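Local coordinates for INRS (Synechocystis sp., PDB 5FMN), which is a nickel-responsive transcriptional regulator that binds nickel and, like its CsoR-type relatives, probably represses its target gene by binding DNA, at residues E37-G42 and A61-A66; K44-E49 and P54-Q59; N80-R85 and E93-E98. All blocks are in the same frame, centred on the assembly; numbering follows the deposited sequence.

Interaction 1: E37-G42 and A61-A66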
loop_
_atom_site.group_PDB
_atom_site.type_symbol
_atom_site.label_atom_id
_atom_site.label_comp_id
_atom_site.label_asym_id
_atom_site.label_seq_id
_atom_site.Cartn_x
_atom_site.Cartn_y
_atom_site.Cartn_z
ATOM N N GLU B 37 -4.501 -19.608 -6.959
ATOM C CA GLU B 37 -3.496 -20.541 -7.486
ATOM C C GLU B 37 -3.534 -20.683 -9.019
ATOM O O GLU B 37 -2.502 -20.593 -9.695
ATOM C CB GLU B 37 -3.719 -21.924 -6.845
ATOM C CG GLU B 37 -2.489 -22.797 -6.818
ATOM C CD GLU B 37 -2.830 -24.250 -6.599
ATOM O OE1 GLU B 37 -3.722 -24.523 -5.759
ATOM O OE2 GLU B 37 -2.186 -25.105 -7.264
ATOM N N GLY B 38 -4.734 -20.937 -9.553
ATOM C CA GLY B 38 -4.948 -21.028 -11.009
ATOM C C GLY B 38 -4.590 -19.743 -11.738
ATOM O O GLY B 38 -4.103 -19.758 -12.850
ATOM N N HIS B 39 -4.811 -18.629 -11.076
ATOM C CA HIS B 39 -4.528 -17.327 -11.628
ATOM C C HIS B 39 -3.043 -17.023 -11.647
ATOM O O HIS B 39 -2.558 -16.354 -12.554
ATOM C CB HIS B 39 -5.210 -16.293 -10.769
ATOM C CG HIS B 39 -6.272 -15.532 -11.473
ATOM N ND1 HIS B 39 -6.019 -14.376 -12.180
ATOM C CD2 HIS B 39 -7.607 -15.758 -11.558
ATOM C CE1 HIS B 39 -7.157 -13.921 -12.671
ATOM N NE2 HIS B 39 -8.130 -14.747 -12.320
ATOM N N ILE B 40 -2.323 -17.505 -10.643
ATOM C CA ILE B 40 -0.861 -17.399 -10.659
ATOM C C ILE B 40 -0.225 -18.276 -11.713
ATOM O O ILE B 40 0.745 -17.877 -12.355
ATOM C CB ILE B 40 -0.255 -17.712 -9.288
ATOM C CG1 ILE B 40 -0.173 -16.428 -8.514
ATOM C CG2 ILE B 40 1.153 -18.268 -9.379
ATOM C CD1 ILE B 40 -0.433 -16.667 -7.058
ATOM N N ARG B 41 -0.765 -19.468 -11.894
ATOM C CA ARG B 41 -0.301 -20.351 -12.958
ATOM C C ARG B 41 -0.542 -19.698 -14.345
ATOM O O ARG B 41 0.336 -19.720 -15.227
ATOM C CB ARG B 41 -1.033 -21.682 -12.778
ATOM C CG ARG B 41 -0.289 -22.877 -13.263
ATOM C CD ARG B 41 -1.090 -24.118 -12.966
ATOM N NE ARG B 41 -0.473 -25.264 -13.613
ATOM C CZ ARG B 41 0.550 -25.948 -13.122
ATOM N NH1 ARG B 41 1.075 -25.630 -11.935
ATOM N NH2 ARG B 41 1.023 -26.986 -13.804
ATOM N N GLY B 42 -1.660 -18.981 -14.484
ATOM C CA GLY B 42 -1.926 -18.164 -15.670
ATOM C C GLY B 42 -0.906 -17.075 -15.959
ATOM O O GLY B 42 -0.504 -16.885 -17.097
ATOM N N ALA B 61 -1.775 -7.681 -10.758
ATOM C CA ALA B 61 -2.656 -6.811 -9.957
ATOM C C ALA B 61 -3.959 -7.531 -9.561
ATOM O O ALA B 61 -4.417 -7.440 -8.420
ATOM C CB ALA B 61 -2.974 -5.531 -10.732
ATOM N N ALA B 62 -4.546 -8.258 -10.508
ATOM C CA ALA B 62 -5.810 -8.973 -10.263
ATOM C C ALA B 62 -5.613 -10.067 -9.217
ATOM O O ALA B 62 -6.481 -10.307 -8.385
ATOM C CB ALA B 62 -6.321 -9.593 -11.560
ATOM N N VAL B 63 -4.483 -10.765 -9.311
ATOM C CA VAL B 63 -4.115 -11.765 -8.325
ATOM C C VAL B 63 -3.942 -11.124 -6.926
ATOM O O VAL B 63 -4.434 -11.627 -5.925
ATOM C CB VAL B 63 -2.774 -12.429 -8.697
ATOM C CG1 VAL B 63 -2.303 -13.317 -7.561
ATOM C CG2 VAL B 63 -2.892 -13.217 -9.982
ATOM N N ARG B 64 -3.219 -10.021 -6.866
ATOM C CA ARG B 64 -3.063 -9.311 -5.623
ATOM C C ARG B 64 -4.428 -8.844 -5.070
ATOM O O ARG B 64 -4.710 -8.984 -3.880
ATOM C CB ARG B 64 -2.096 -8.127 -5.787
ATOM C CG ARG B 64 -2.160 -7.186 -4.608
ATOM C CD ARG B 64 -0.904 -6.505 -4.112
ATOM N NE ARG B 64 -1.353 -5.790 -2.915
ATOM C CZ ARG B 64 -0.565 -5.167 -2.055
ATOM N NH1 ARG B 64 0.756 -5.179 -2.199
ATOM N NH2 ARG B 64 -1.114 -4.553 -1.019
ATOM N N GLY B 65 -5.294 -8.345 -5.936
ATOM C CA GLY B 65 -6.645 -7.968 -5.514
ATOM C C GLY B 65 -7.406 -9.136 -4.940
ATOM O O GLY B 65 -8.036 -9.013 -3.882
ATOM N N ALA B 66 -7.304 -10.286 -5.597
ATOM C CA ALA B 66 -7.983 -11.500 -5.122
ATOM C C ALA B 66 -7.468 -11.937 -3.771
ATOM O O ALA B 66 -8.222 -12.461 -2.954
ATOM C CB ALA B 66 -7.818 -12.649 -6.108
#
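H39 and V63 bring helix 26-48 and helix 53-89 closest here, their CA atoms 6.5 Å apart, with both segments helical throughout and no hydrogen bond crossing between them. These two helices form the helical hairpin of the CsoR-type repressor fold, in which a pair of such hairpins from two subunits makes an antiparallel four-helix bundle.

V63 is the wedge, buried between two residues of the facing helix, and its forked side chain suits the place because each methyl serves a different neighbour. With CG1 anti to the backbone N (chi1 172°), that methyl goes to I40 and CG2 is left for H39. I40 turns the end of its chain inward, crossing V63 at about a right angle, and its CD1 lies 3.9 Å from V63 CG1. Both residues are purely apolar, as a bundle interior requires; I40 also packs on I40 of the second subunit, and V63 on L67 of that subunit.

H39 is partly exposed, which suits a polar ring whose aliphatic root packs on the valine. H39 CB stands 3.9 Å from V63 CG2, and the ring meets the same methyl obliquely, with H39 ND1 4.0 Å from V63 CG2.

Interaction 2: K44-E49 and P54-Q59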
loop_
_atom_site.group_PDB
_atom_site.type_symbol
_atom_site.label_atom_id
_atom_site.label_comp_id
_atom_site.label_asym_id
_atom_site.label_seq_id
_atom_site.Cartn_x
_atom_site.Cartn_y
_atom_site.Cartn_z
ATOM N N LYS B 44 2.130 -17.262 -15.111
ATOM C CA LYS B 44 3.362 -17.983 -15.470
ATOM C C LYS B 44 3.375 -18.340 -16.954
ATOM O O LYS B 44 4.346 -18.063 -17.658
ATOM C CB LYS B 44 3.543 -19.215 -14.594
ATOM C CG LYS B 44 4.738 -20.059 -14.979
ATOM C CD LYS B 44 5.159 -21.020 -13.868
ATOM C CE LYS B 44 3.965 -21.705 -13.223
ATOM N NZ LYS B 44 4.265 -23.085 -12.795
ATOM N N THR B 45 2.276 -18.907 -17.429
ATOM C CA THR B 45 2.063 -19.086 -18.859
ATOM C C THR B 45 2.292 -17.811 -19.685
ATOM O O THR B 45 2.944 -17.855 -20.717
ATOM C CB THR B 45 0.646 -19.613 -19.120
ATOM O OG1 THR B 45 0.545 -20.954 -18.628
ATOM C CG2 THR B 45 0.311 -19.604 -20.607
ATOM N N MET B 46 1.776 -16.678 -19.228
ATOM C CA MET B 46 1.942 -15.416 -19.961
ATOM C C MET B 46 3.409 -15.031 -20.107
ATOM O O MET B 46 3.815 -14.429 -21.091
ATOM C CB MET B 46 1.224 -14.256 -19.249
ATOM C CG MET B 46 -0.289 -14.241 -19.414
ATOM S SD MET B 46 -1.067 -12.802 -18.632
ATOM C CE MET B 46 -0.372 -11.455 -19.587
ATOM N N VAL B 47 4.181 -15.279 -19.066
ATOM C CA VAL B 47 5.591 -14.955 -19.085
ATOM C C VAL B 47 6.341 -15.858 -20.080
ATOM O O VAL B 47 7.153 -15.367 -20.863
ATOM C CB VAL B 47 6.177 -15.063 -17.667
ATOM C CG1 VAL B 47 7.701 -15.003 -17.685
ATOM C CG2 VAL B 47 5.617 -13.959 -16.783
ATOM N N GLN B 48 6.044 -17.161 -20.066
ATOM C CA GLN B 48 6.651 -18.123 -20.995
ATOM C C GLN B 48 6.368 -17.765 -22.454
ATOM O O GLN B 48 7.201 -17.984 -23.314
ATOM C CB GLN B 48 6.183 -19.547 -20.678
ATOM C CG GLN B 48 6.784 -20.080 -19.382
ATOM C CD GLN B 48 6.142 -21.360 -18.873
ATOM O OE1 GLN B 48 4.926 -21.551 -18.969
ATOM N NE2 GLN B 48 6.949 -22.219 -18.269
ATOM N N GLU B 49 5.232 -17.124 -22.706
ATOM C CA GLU B 49 4.871 -16.674 -24.042
ATOM C C GLU B 49 5.323 -15.231 -24.366
ATOM O O GLU B 49 4.836 -14.620 -25.318
ATOM C CB GLU B 49 3.354 -16.818 -24.221
ATOM C CG GLU B 49 2.873 -18.263 -24.145
ATOM C CD GLU B 49 1.359 -18.387 -24.276
ATOM O OE1 GLU B 49 0.683 -17.339 -24.405
ATOM O OE2 GLU B 49 0.836 -19.531 -24.226
ATOM N N PRO B 54 2.889 -4.712 -19.594
ATOM C CA PRO B 54 1.653 -4.162 -19.006
ATOM C C PRO B 54 0.516 -5.167 -18.867
ATOM O O PRO B 54 -0.206 -5.115 -17.868
ATOM C CB PRO B 54 1.243 -3.070 -20.001
ATOM C CG PRO B 54 2.523 -2.636 -20.632
ATOM C CD PRO B 54 3.435 -3.832 -20.648
ATOM N N GLU B 55 0.361 -6.052 -19.857
ATOM C CA GLU B 55 -0.584 -7.182 -19.759
ATOM C C GLU B 55 -0.275 -8.095 -18.574
ATOM O O GLU B 55 -1.189 -8.536 -17.871
ATOM C CB GLU B 55 -0.591 -8.049 -21.030
ATOM C CG GLU B 55 -1.198 -7.404 -22.262
ATOM C CD GLU B 55 -1.267 -8.365 -23.453
ATOM O OE1 GLU B 55 -1.037 -9.585 -23.277
ATOM O OE2 GLU B 55 -1.588 -7.905 -24.574
ATOM N N VAL B 56 1.004 -8.426 -18.395
ATOM C CA VAL B 56 1.426 -9.295 -17.303
ATOM C C VAL B 56 1.146 -8.610 -15.961
ATOM O O VAL B 56 0.553 -9.229 -15.057
ATOM C CB VAL B 56 2.913 -9.711 -17.421
ATOM C CG1 VAL B 56 3.368 -10.483 -16.184
ATOM C CG2 VAL B 56 3.132 -10.571 -18.657
ATOM N N LEU B 57 1.488 -7.323 -15.863
ATOM C CA LEU B 57 1.252 -6.560 -14.626
ATOM C C LEU B 57 -0.229 -6.398 -14.268
ATOM O O LEU B 57 -0.580 -6.365 -13.068
ATOM C CB LEU B 57 1.931 -5.183 -14.676
ATOM C CG LEU B 57 3.465 -5.220 -14.658
ATOM C CD1 LEU B 57 4.051 -3.832 -14.821
ATOM C CD2 LEU B 57 3.994 -5.859 -13.385
ATOM N N ILE B 58 -1.072 -6.279 -15.294
ATOM C CA ILE B 58 -2.523 -6.232 -15.118
ATOM C C ILE B 58 -3.030 -7.515 -14.463
ATOM O O ILE B 58 -3.895 -7.475 -13.586
ATOM C CB ILE B 58 -3.238 -6.007 -16.481
ATOM C CG1 ILE B 58 -3.204 -4.518 -16.864
ATOM C CG2 ILE B 58 -4.680 -6.503 -16.439
ATOM C CD1 ILE B 58 -3.165 -4.247 -18.358
ATOM N N GLN B 59 -2.502 -8.647 -14.908
ATOM C CA GLN B 59 -2.857 -9.953 -14.342
ATOM C C GLN B 59 -2.323 -10.177 -12.877
ATOM O O GLN B 59 -3.046 -10.652 -11.997
ATOM C CB GLN B 59 -2.375 -11.053 -15.301
ATOM C CG GLN B 59 -3.343 -12.214 -15.475
ATOM C CD GLN B 59 -4.739 -11.795 -15.867
ATOM O OE1 GLN B 59 -4.969 -10.797 -16.587
ATOM N NE2 GLN B 59 -5.700 -12.552 -15.362
#
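M46 reaches across to E55, V56 and Q59 in a largely apolar packing contact, made by one long side chain against side chains and backbone, near the turn of a helical hairpin, where the end of helix 26-48 lies against the start of helix 53-89. No hydrogen bond joins the two segments. The axes of the two short segments run nearly antiparallel, at 171°, and are 10.1 Å apart at closest approach, a spacing wide enough for a long side chain to lie between them.

Methionine suits that gap because its chain is long, unbranched and flexible. M46 sets out toward helix 53-89 with CG anti to the carbonyl carbon, then bends at its last torsion (chi3 64°), which carries the terminal methyl onto the backbone of the other helix: M46 CE lies 3.5 Å from E55 O. In the CsoR-type fold this hairpin pairs with that of a second subunit, and the inner side of the contact belongs to that bundle. The methionine methyl also rests 3.7 Å from V56 CG2 and equally close to E55 CB, the aliphatic root of a glutamate whose carboxylate can stay toward solvent. One atom back, M46 SD lies 3.9 Å from Q59 CG, the two chains crossing at about a right angle. An alanine here is likely to leave V56 CG2 and the methylenes of E55 and Q59 without the methionine's methyl and sulfur, and to open a gap between the helices.

V56 CG1 faces V47 CG2 at 4.2 Å, compact beta-branched side chains that meet beside the methionine on the side turned to the second subunit; V47 packs on L26 of that subunit and V56 on I74 of it. K44 makes a salt bridge to E37 of the second subunit. Q59 also touches V43 of helix 26-48.

Interaction 3: N80-R85 and E93-E98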
loop_
_atom_site.group_PDB
_atom_site.type_symbol
_atom_site.label_atom_id
_atom_site.label_comp_id
_atom_site.label_asym_id
_atom_site.label_seq_id
_atom_site.Cartn_x
_atom_site.Cartn_y
_atom_site.Cartn_z
ATOM N N ASN B 80 -15.538 -10.711 13.889
ATOM C CA ASN B 80 -16.810 -11.230 14.354
ATOM C C ASN B 80 -16.697 -12.105 15.606
ATOM O O ASN B 80 -17.427 -11.873 16.571
ATOM C CB ASN B 80 -17.547 -11.979 13.244
ATOM C CG ASN B 80 -18.911 -12.486 13.694
ATOM O OD1 ASN B 80 -19.595 -11.854 14.496
ATOM N ND2 ASN B 80 -19.276 -13.665 13.233
ATOM N N GLU B 81 -15.769 -13.066 15.616
ATOM C CA GLU B 81 -15.526 -13.871 16.835
ATOM C C GLU B 81 -15.081 -13.003 18.002
ATOM O O GLU B 81 -15.552 -13.192 19.110
ATOM C CB GLU B 81 -14.514 -14.975 16.636
ATOM C CG GLU B 81 -14.935 -15.999 15.598
ATOM C CD GLU B 81 -13.825 -16.980 15.265
ATOM O OE1 GLU B 81 -12.734 -16.872 15.894
ATOM O OE2 GLU B 81 -14.055 -17.842 14.376
ATOM N N CYS B 82 -14.212 -12.029 17.756
ATOM C CA CYS B 82 -13.695 -11.193 18.859
ATOM C C CYS B 82 -14.782 -10.357 19.494
ATOM O O CYS B 82 -14.940 -10.357 20.711
ATOM C CB CYS B 82 -12.543 -10.283 18.406
ATOM S SG CYS B 82 -11.037 -11.200 17.915
ATOM N N ILE B 83 -15.561 -9.671 18.679
ATOM C CA ILE B 83 -16.631 -8.841 19.227
ATOM C C ILE B 83 -17.779 -9.662 19.837
ATOM O O ILE B 83 -18.369 -9.255 20.859
ATOM C CB ILE B 83 -17.155 -7.810 18.205
ATOM C CG1 ILE B 83 -17.918 -6.703 18.947
ATOM C CG2 ILE B 83 -18.058 -8.469 17.184
ATOM C CD1 ILE B 83 -18.554 -5.663 18.047
ATOM N N THR B 84 -18.083 -10.809 19.227
ATOM C CA THR B 84 -19.055 -11.758 19.784
ATOM C C THR B 84 -18.621 -12.300 21.173
ATOM O O THR B 84 -19.389 -12.285 22.127
ATOM C CB THR B 84 -19.296 -12.942 18.816
ATOM O OG1 THR B 84 -19.883 -12.467 17.585
ATOM C CG2 THR B 84 -20.199 -13.960 19.446
ATOM N N ARG B 85 -17.379 -12.744 21.275
ATOM C CA ARG B 85 -16.817 -13.248 22.538
ATOM C C ARG B 85 -16.757 -12.174 23.644
ATOM O O ARG B 85 -16.949 -12.482 24.819
ATOM C CB ARG B 85 -15.433 -13.824 22.272
ATOM C CG ARG B 85 -14.924 -14.829 23.291
ATOM C CD ARG B 85 -13.837 -15.730 22.690
ATOM N NE ARG B 85 -12.778 -14.953 22.034
ATOM C CZ ARG B 85 -12.415 -15.046 20.749
ATOM N NH1 ARG B 85 -12.944 -15.957 19.951
ATOM N NH2 ARG B 85 -11.505 -14.214 20.259
ATOM N N GLU B 93 -10.299 -6.440 27.128
ATOM C CA GLU B 93 -8.839 -6.237 26.929
ATOM C C GLU B 93 -8.246 -7.334 26.041
ATOM O O GLU B 93 -7.530 -7.050 25.086
ATOM C CB GLU B 93 -8.048 -6.200 28.263
ATOM C CG GLU B 93 -8.806 -5.841 29.551
ATOM C CD GLU B 93 -9.266 -4.393 29.592
ATOM O OE1 GLU B 93 -9.076 -3.658 28.583
ATOM O OE2 GLU B 93 -9.816 -3.996 30.648
ATOM N N GLN B 94 -8.567 -8.575 26.385
ATOM C CA GLN B 94 -8.116 -9.773 25.660
ATOM C C GLN B 94 -8.555 -9.700 24.201
ATOM O O GLN B 94 -7.775 -10.007 23.269
ATOM C CB GLN B 94 -8.711 -11.078 26.276
ATOM C CG GLN B 94 -7.684 -12.169 26.632
ATOM C CD GLN B 94 -8.019 -12.895 27.942
ATOM O OE1 GLN B 94 -7.919 -12.321 29.038
ATOM N NE2 GLN B 94 -8.413 -14.166 27.834
ATOM N N GLU B 95 -9.823 -9.337 24.015
ATOM C CA GLU B 95 -10.430 -9.336 22.690
ATOM C C GLU B 95 -9.943 -8.220 21.806
ATOM O O GLU B 95 -9.634 -8.450 20.631
ATOM C CB GLU B 95 -11.935 -9.266 22.777
ATOM C CG GLU B 95 -12.600 -10.469 23.437
ATOM C CD GLU B 95 -12.047 -11.815 23.030
ATOM O OE1 GLU B 95 -11.692 -12.007 21.859
ATOM O OE2 GLU B 95 -12.045 -12.718 23.887
ATOM N N LEU B 96 -9.789 -7.032 22.379
ATOM C CA LEU B 96 -9.075 -5.962 21.676
ATOM C C LEU B 96 -7.677 -6.387 21.209
ATOM O O LEU B 96 -7.257 -6.051 20.114
ATOM C CB LEU B 96 -8.937 -4.719 22.556
ATOM C CG LEU B 96 -10.169 -3.836 22.704
ATOM C CD1 LEU B 96 -9.735 -2.553 23.405
ATOM C CD2 LEU B 96 -10.855 -3.546 21.372
ATOM N N ALA B 97 -6.947 -7.065 22.076
ATOM C CA ALA B 97 -5.560 -7.377 21.799
ATOM C C ALA B 97 -5.494 -8.452 20.711
ATOM O O ALA B 97 -4.577 -8.453 19.923
ATOM C CB ALA B 97 -4.853 -7.846 23.075
ATOM N N GLU B 98 -6.463 -9.371 20.701
ATOM C CA GLU B 98 -6.618 -10.338 19.614
ATOM C C GLU B 98 -6.901 -9.685 18.265
ATOM O O GLU B 98 -6.444 -10.144 17.213
ATOM C CB GLU B 98 -7.791 -11.273 19.913
ATOM C CG GLU B 98 -7.399 -12.497 20.708
ATOM C CD GLU B 98 -6.902 -13.594 19.810
ATOM O OE1 GLU B 98 -7.726 -14.174 19.070
ATOM O OE2 GLU B 98 -5.674 -13.813 19.790
#
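R85 and E95 carry the ionic part of this contact, in which arginine grips glutamate side-on with two nitrogens, one to each carboxylate oxygen. R85 NE donates to E95 OE2 at 3.0 Å, the oxygen lying in the guanidinium plane and the bond fairly straight at 157°. R85 NH2 meets E95 OE1 at 2.7 Å but is more bent, and that oxygen is tilted out of the guanidinium plane. Both oxygens are approached on their syn side, though the two flat groups are turned 56° against each other. In R85 the bend at chi3 (51°) turns the NE and NH2 edge of the guanidinium to the carboxylate. E95 is buried, so the paired arginine probably stabilises its negative charge. E98 OE1 adds a long salt bridge to R85 NH2, 4.0 Å away, which completes a three-residue network.

These charges join the end of helix 53-89 to helix 92-106, the short C-terminal helix that folds back on the long one in the CsoR-type fold; the axes of segments 80-85 and 93-98 approach to 9.2 Å and run nearly antiparallel.

Packing relies on the small, buried C82, which lets the helices come close: C82 O lies 3.6 Å from E95 CG, and C82 SG 3.8 Å from E98 CB. E98 O accepts a hydrogen bond from H78 NE2 of the same chain. I83 packs on E95 of the third subunit.

How the interactions relate
From the N terminus, helix 26-48 runs to a short turn and returns as the long helix 53-89. Interaction 1 closes the wider loop between these helices, and interaction 2 closes a tighter one within it, nearer the turn. The two lie with centres 11 Å apart and meet where H39 CE1 approaches Q59 NE2 at 3.4 Å, so together they hold one hairpin, and both also touch the second subunit. Interaction 3 follows in series beyond the hairpin, closing the loop into helix 92-106 on the opposite side of the chain's centre, about 18 Å from interaction 1 between nearest atoms. Helix 53-89 is common to all three; its far end faces the third subunit.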